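Long-range contact in Melibiose/raffinose/stachyose-binding protein MelE (Bacillus subtilis subsp. subtilis str. 168, PDB 4R6H), which binds melibiose, raffinose and stachyose as the solute-binding component of the ABC transporter that imports them: residues 207-212 / 294-299. Residues are numbered along the deposited sequence; the frame is centred on the assembly and turned at random.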
ATOM      1  N   ILE A 207      -3.812  10.170 -12.665  1.00 17.54           N
ATOM      2  CA  ILE A 207      -2.459  10.567 -12.316  1.00 18.17           C
ATOM      3  C   ILE A 207      -1.392  10.249 -13.342  1.00 20.51           C
ATOM      4  O   ILE A 207      -0.627  11.146 -13.711  1.00 22.23           O
ATOM      5  CB  ILE A 207      -2.037   9.952 -10.952  1.00 18.11           C
ATOM      6  CG1 ILE A 207      -3.048  10.291  -9.848  1.00 21.94           C
ATOM      7  CG2 ILE A 207      -0.644  10.404 -10.572  1.00 25.18           C
ATOM      8  CD1 ILE A 207      -3.314  11.774  -9.623  1.00 22.96           C
ATOM      9  N   THR A 208      -1.306   9.012 -13.836  1.00 17.60           N
ATOM     10  CA  THR A 208      -0.098   8.568 -14.545  1.00 19.16           C
ATOM     11  C   THR A 208       0.059   9.146 -15.952  1.00 20.73           C
ATOM     12  O   THR A 208       1.202   9.293 -16.422  1.00 24.18           O
ATOM     13  CB  THR A 208       0.035   7.053 -14.613  1.00 21.00           C
ATOM     14  OG1 THR A 208      -1.173   6.476 -15.089  1.00 20.82           O
ATOM     15  CG2 THR A 208       0.321   6.486 -13.221  1.00 21.99           C
ATOM     16  N   ASP A 209      -1.044   9.441 -16.626  1.00 20.86           N
ATOM     17  CA  ASP A 209      -0.955   9.865 -18.064  1.00 22.86           C
ATOM     18  C   ASP A 209      -0.851  11.380 -18.118  1.00 19.84           C
ATOM     19  O   ASP A 209      -1.748  12.066 -17.710  1.00 23.95           O
ATOM     20  CB  ASP A 209      -2.157   9.332 -18.829  1.00 20.83           C
ATOM     21  CG  ASP A 209      -2.079   9.590 -20.309  1.00 29.90           C
ATOM     22  OD1 ASP A 209      -1.048  10.064 -20.801  1.00 43.74           O
ATOM     23  OD2 ASP A 209      -3.084   9.308 -20.964  1.00 25.45           O
ATOM     24  N   PRO A 210       0.294  11.907 -18.620  1.00 29.09           N
ATOM     25  CA  PRO A 210       0.453  13.379 -18.636  1.00 30.17           C
ATOM     26  C   PRO A 210      -0.658  14.110 -19.411  1.00 32.84           C
ATOM     27  O   PRO A 210      -1.085  15.185 -19.001  1.00 33.73           O
ATOM     28  CB  PRO A 210       1.819  13.601 -19.307  1.00 35.35           C
ATOM     29  CG  PRO A 210       2.388  12.274 -19.610  1.00 35.83           C
ATOM     30  CD  PRO A 210       1.446  11.182 -19.178  1.00 32.30           C
ATOM     31  N   ALA A 211      -1.176  13.491 -20.473  1.00 32.24           N
ATOM     32  CA  ALA A 211      -2.258  14.101 -21.235  1.00 47.04           C
ATOM     33  C   ALA A 211      -3.644  13.939 -20.597  1.00 34.16           C
ATOM     34  O   ALA A 211      -4.596  14.557 -21.052  1.00 42.40           O
ATOM     35  CB  ALA A 211      -2.274  13.538 -22.649  1.00 43.42           C
ATOM     36  N   HIS A 212      -3.754  13.097 -19.551  1.00 26.81           N
ATOM     37  CA  HIS A 212      -5.028  12.795 -18.929  1.00 24.93           C
ATOM     38  C   HIS A 212      -4.869  12.674 -17.444  1.00 27.83           C
ATOM     39  O   HIS A 212      -5.120  11.616 -16.848  1.00 36.02           O
ATOM     40  CB  HIS A 212      -5.657  11.512 -19.540  1.00 31.97           C
ATOM     41  CG  HIS A 212      -5.799  11.589 -21.029  1.00 30.15           C
ATOM     42  ND1 HIS A 212      -4.963  10.929 -21.900  1.00 29.57           N
ATOM     43  CD2 HIS A 212      -6.622  12.341 -21.800  1.00 28.13           C
ATOM     44  CE1 HIS A 212      -5.289  11.234 -23.143  1.00 30.31           C
ATOM     45  NE2 HIS A 212      -6.302  12.078 -23.110  1.00 30.16           N
ATOM     46  N   ALA A 294      -3.387  -0.186 -16.775  1.00 17.26           N
ATOM     47  CA  ALA A 294      -3.598   1.172 -17.238  1.00 18.85           C
ATOM     48  C   ALA A 294      -5.030   1.357 -17.746  1.00 17.72           C
ATOM     49  O   ALA A 294      -5.734   0.391 -18.038  1.00 19.56           O
ATOM     50  CB  ALA A 294      -2.620   1.471 -18.366  1.00 19.98           C
ATOM     51  N   ILE A 295      -5.420   2.631 -17.828  1.00 17.07           N
ATOM     52  CA  ILE A 295      -6.764   3.001 -18.266  1.00 18.46           C
ATOM     53  C   ILE A 295      -6.758   3.799 -19.561  1.00 20.57           C
ATOM     54  O   ILE A 295      -7.628   3.570 -20.411  1.00 22.81           O
ATOM     55  CB  ILE A 295      -7.497   3.738 -17.117  1.00 17.87           C
ATOM     56  CG1 ILE A 295      -7.914   2.707 -16.061  1.00 18.84           C
ATOM     57  CG2 ILE A 295      -8.780   4.471 -17.598  1.00 21.40           C
ATOM     58  CD1 ILE A 295      -8.377   3.300 -14.736  1.00 19.77           C
ATOM     59  N   HIS A 296      -5.848   4.740 -19.708  1.00 19.00           N
ATOM     60  CA  HIS A 296      -5.802   5.557 -20.920  1.00 19.44           C
ATOM     61  C   HIS A 296      -4.921   4.927 -22.001  1.00 22.42           C
ATOM     62  O   HIS A 296      -3.930   4.280 -21.724  1.00 20.29           O
ATOM     63  CB  HIS A 296      -5.286   6.940 -20.586  1.00 18.10           C
ATOM     64  CG  HIS A 296      -6.146   7.669 -19.621  1.00 19.27           C
ATOM     65  ND1 HIS A 296      -7.352   8.233 -19.975  1.00 22.44           N
ATOM     66  CD2 HIS A 296      -6.008   7.879 -18.290  1.00 19.39           C
ATOM     67  CE1 HIS A 296      -7.915   8.761 -18.909  1.00 25.39           C
ATOM     68  NE2 HIS A 296      -7.129   8.545 -17.869  1.00 19.33           N
ATOM     69  N   PRO A 297      -5.282   5.142 -23.266  1.00 23.19           N
ATOM     70  CA  PRO A 297      -4.509   4.540 -24.353  1.00 25.74           C
ATOM     71  C   PRO A 297      -3.066   4.976 -24.346  1.00 22.05           C
ATOM     72  O   PRO A 297      -2.749   6.140 -24.140  1.00 24.75           O
ATOM     73  CB  PRO A 297      -5.206   5.038 -25.640  1.00 28.68           C
ATOM     74  CG  PRO A 297      -6.332   5.913 -25.222  1.00 25.67           C
ATOM     75  CD  PRO A 297      -6.436   5.949 -23.730  1.00 33.01           C
ATOM     76  N   GLY A 298      -2.196   3.992 -24.544  1.00 23.02           N
ATOM     77  CA  GLY A 298      -0.770   4.243 -24.595  1.00 29.23           C
ATOM     78  C   GLY A 298      -0.088   4.299 -23.240  1.00 33.06           C
ATOM     79  O   GLY A 298       1.131   4.307 -23.196  1.00 28.31           O
ATOM     80  N   ASP A 299      -0.853   4.374 -22.138  1.00 23.02           N
ATOM     81  CA  ASP A 299      -0.252   4.457 -20.815  1.00 20.99           C
ATOM     82  C   ASP A 299       0.168   3.060 -20.335  1.00 19.60           C
ATOM     83  O   ASP A 299      -0.380   2.072 -20.763  1.00 24.00           O
ATOM     84  CB  ASP A 299      -1.252   5.093 -19.855  1.00 21.04           C
ATOM     85  CG  ASP A 299      -0.624   5.596 -18.568  1.00 22.73           C
ATOM     86  OD1 ASP A 299       0.604   5.819 -18.484  1.00 24.54           O
ATOM     87  OD2 ASP A 299      -1.421   5.791 -17.649  1.00 21.89           O
TER
HETATM   88  O   HOH W   1       2.905   7.795 -18.072  1.00 39.77           O
HETATM   89  O   HOH W   2      -0.755   7.814 -23.202  1.00 50.34           O
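His-212 and His-296 lie ring against ring in an offset stack, centroids 4.8 Å apart and planes 17° from parallel. The overlap is slipped so far that the middle of the His-296 ring is covered by His-212 CB, a CH-pi contact 3.6 Å from CB to the ring centroid and almost along its normal.

The hydrogen bonds fix both rings and join the loops. His-212 ND1 donates to Asp-209 OD2 over 2.7 Å; the acceptor lies exactly in the imidazole plane, yet the N-H arrives from above the carboxylate. With CG anti to the backbone N (chi1 -174°), Asp-209 also sets OD2 3.3 Å from His-296 CB. His-296 itself turns NE2 to the carbonyl oxygen of Leu-205, at the end of helix 192-206. Between the loops, Thr-208 OG1 donates to the syn lone pair of Asp-299 OD2 at 2.7 Å, the one direct hydrogen bond between the segments.

Two waters add bridges between the loops. One donates to Thr-208 O and Asp-299 OD1; the other gives Pro-297 O a good bond of 2.8 Å from the water oxygen and Asp-209 OD1 a weak one. Pro-297 and Gly-298 form the corners of a type II beta turn from His-296 to Asp-299, closed by Asp-299 N to His-296 O.

An alanine in place of His-296 would probably leave His-212 CB without its aromatic floor and Leu-205 O without this donor. At this surface junction between the loop after helix 192-206 and the one linking strands 287-291 and 303-306, ring packing, one direct hydrogen bond and two water bridges hold the loops together, with little hydrophobic burial.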